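Local structure of L-arabinose ABC transporter, periplasmic L-arabinose-binding protein (Burkholderia thailandensis, 4KZK) at residues Phe41-Pro46 against Asp53-Ala58. The protein binds D-galactose and probably L-arabinose in the periplasm, presumably to deliver them to an ABC transporter for uptake. Sequence-based numbering, arbitrary orientation.
Sequences FVVKQP and DEWRFA. With GAL (beta-D-galactopyranose), chain B.
Trp55 sets its indole against strand 38-43, overlapping Phe41, Val43 and, more loosely, Pro46. Its NE1 gives a hydrogen bond to the main-chain oxygen of Phe41 (NE1 to O, 3.0 Å; angle at the hydrogen 157°). The oxygen lies near the indole plane, whereas NE1 stands well above the plane of the carbonyl. The Phe41 ring meets the pyrrole part of the indole obliquely, the planes 76° apart, with Phe41 CD1 3.8 Å from Trp55 CD1. CB of Phe41 points toward the helix, and with CG anti to the backbone N (chi1 -154°) the ring continues to Ala58, Phe41 CD2 lying 3.8 Å from Ala58 CB. At the CE1-CZ edge of the same ring, OE1 of Glu54 comes within 3.4 Å of CE1, near the ring plane. Val43 meets the indole tip to tip, CG2 lying 3.5 Å from CZ2 of Trp55.

Strand 38-43 and helix 49-65 open a beta-alpha-beta unit that strand 68-73 completes; the two short segments run almost antiparallel, their axes 9.9 Å apart. Just past the strand end, the extended side chain of Lys44 reaches the galactose: NZ is 2.8 Å from O2 and makes a longer bond to O1, while also forming a salt bridge with Asp124. The indole bond gives the Phe41 oxygen a polar partner from the helix within a largely apolar interface. Glu54 OE2 faces OD2 of the sugar-binding Asp123, a closeness that a shared proton would ease; the Phe41 C-H edge would suit OE1 with partial or full negative charge.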
# COMPACT_ATOMS: atom_id res chain seq x y z
N PHE A 41 8.74 15.69 -0.76
CA PHE A 41 8.17 14.36 -0.50
C PHE A 41 6.77 14.39 -1.11
O PHE A 41 5.86 14.99 -0.56
CB PHE A 41 8.12 14.05 0.99
CG PHE A 41 8.14 12.57 1.32
CD1 PHE A 41 7.12 11.72 0.90
CD2 PHE A 41 9.19 12.02 2.03
CE1 PHE A 41 7.16 10.36 1.21
CE2 PHE A 41 9.23 10.66 2.35
CZ PHE A 41 8.20 9.83 1.92
N VAL A 42 6.65 13.75 -2.26
CA VAL A 42 5.50 13.88 -3.16
C VAL A 42 4.76 12.56 -3.14
O VAL A 42 5.37 11.53 -3.36
CB VAL A 42 5.97 14.27 -4.58
CG1 VAL A 42 4.80 14.29 -5.55
CG2 VAL A 42 6.70 15.61 -4.52
N VAL A 43 3.46 12.59 -2.85
CA VAL A 43 2.67 11.36 -2.70
C VAL A 43 1.44 11.30 -3.60
O VAL A 43 0.76 12.31 -3.83
CB VAL A 43 2.24 11.12 -1.23
CG1 VAL A 43 3.46 11.09 -0.31
CG2 VAL A 43 1.23 12.16 -0.76
N LYS A 44 1.12 10.11 -4.08
CA LYS A 44 0.01 9.97 -5.02
C LYS A 44 -1.37 10.20 -4.41
O LYS A 44 -2.29 10.61 -5.12
CB LYS A 44 0.05 8.59 -5.70
CG LYS A 44 -0.03 7.42 -4.75
CD LYS A 44 -0.04 6.06 -5.47
CE LYS A 44 -0.23 4.95 -4.45
NZ LYS A 44 -0.26 3.55 -5.02
N GLN A 45 -1.53 9.91 -3.12
CA GLN A 45 -2.87 9.79 -2.50
C GLN A 45 -2.85 10.31 -1.07
O GLN A 45 -2.75 9.52 -0.12
CB GLN A 45 -3.38 8.35 -2.52
CG GLN A 45 -3.94 7.94 -3.87
CD GLN A 45 -4.39 6.49 -3.88
OE1 GLN A 45 -5.12 6.05 -2.98
NE2 GLN A 45 -3.94 5.72 -4.87
N PRO A 46 -3.01 11.62 -0.89
CA PRO A 46 -2.94 12.18 0.47
C PRO A 46 -4.10 11.75 1.38
O PRO A 46 -4.01 11.95 2.58
CB PRO A 46 -2.99 13.68 0.24
CG PRO A 46 -3.76 13.82 -1.03
CD PRO A 46 -3.30 12.68 -1.88
N ASP A 53 1.29 9.13 7.20
CA ASP A 53 2.27 8.57 8.13
C ASP A 53 3.68 8.74 7.61
O ASP A 53 4.59 9.08 8.39
CB ASP A 53 2.01 7.09 8.41
CG ASP A 53 0.74 6.83 9.20
OD1 ASP A 53 0.22 7.74 9.87
OD2 ASP A 53 0.27 5.68 9.17
N GLU A 54 3.89 8.49 6.32
CA GLU A 54 5.21 8.77 5.73
C GLU A 54 5.61 10.21 5.98
O GLU A 54 6.75 10.47 6.39
CB GLU A 54 5.19 8.49 4.23
CG GLU A 54 5.23 7.02 3.90
CD GLU A 54 5.32 6.76 2.41
OE1 GLU A 54 5.10 7.69 1.63
OE2 GLU A 54 5.62 5.60 2.02
N TRP A 55 4.69 11.14 5.72
CA TRP A 55 4.94 12.58 5.92
C TRP A 55 5.30 12.93 7.36
O TRP A 55 6.19 13.76 7.58
CB TRP A 55 3.76 13.42 5.47
CG TRP A 55 3.73 13.75 3.98
CD1 TRP A 55 4.79 13.68 3.10
CD2 TRP A 55 2.63 14.28 3.24
NE1 TRP A 55 4.39 14.11 1.86
CE2 TRP A 55 3.07 14.48 1.92
CE3 TRP A 55 1.32 14.60 3.57
CZ2 TRP A 55 2.25 15.00 0.94
CZ3 TRP A 55 0.49 15.11 2.59
CH2 TRP A 55 0.96 15.31 1.29
N ARG A 56 4.61 12.34 8.32
CA ARG A 56 4.85 12.65 9.73
C ARG A 56 6.27 12.22 10.10
O ARG A 56 6.98 12.94 10.82
CB ARG A 56 3.80 11.95 10.62
CG ARG A 56 4.10 12.02 12.11
CD ARG A 56 2.91 11.55 12.93
NE ARG A 56 2.56 10.14 12.74
CZ ARG A 56 2.89 9.14 13.57
NH1 ARG A 56 3.63 9.34 14.65
NH2 ARG A 56 2.48 7.90 13.30
N PHE A 57 6.70 11.06 9.62
CA PHE A 57 8.05 10.58 9.91
C PHE A 57 9.13 11.30 9.11
O PHE A 57 10.25 11.52 9.62
CB PHE A 57 8.12 9.06 9.78
CG PHE A 57 7.47 8.36 10.92
CD1 PHE A 57 8.05 8.43 12.17
CD2 PHE A 57 6.26 7.71 10.78
CE1 PHE A 57 7.46 7.82 13.26
CE2 PHE A 57 5.65 7.10 11.88
CZ PHE A 57 6.27 7.16 13.12
N ALA A 58 8.80 11.71 7.89
CA ALA A 58 9.69 12.57 7.11
C ALA A 58 9.89 13.91 7.83
O ALA A 58 10.99 14.44 7.80
CB ALA A 58 9.16 12.80 5.71
C1 GAL B . 1.29 1.82 -2.09
C2 GAL B . -0.15 1.86 -1.57
C3 GAL B . -0.12 2.31 -0.10
C4 GAL B . 0.83 1.42 0.69
C5 GAL B . 2.20 1.45 0.05
C6 GAL B . 3.18 0.52 0.76
O1 GAL B . 1.24 1.29 -3.40
O2 GAL B . -0.87 2.78 -2.36
O3 GAL B . -1.43 2.32 0.47
O4 GAL B . 0.32 0.11 0.78
O5 GAL B . 2.08 0.96 -1.28
O6 GAL B . 4.45 0.56 0.14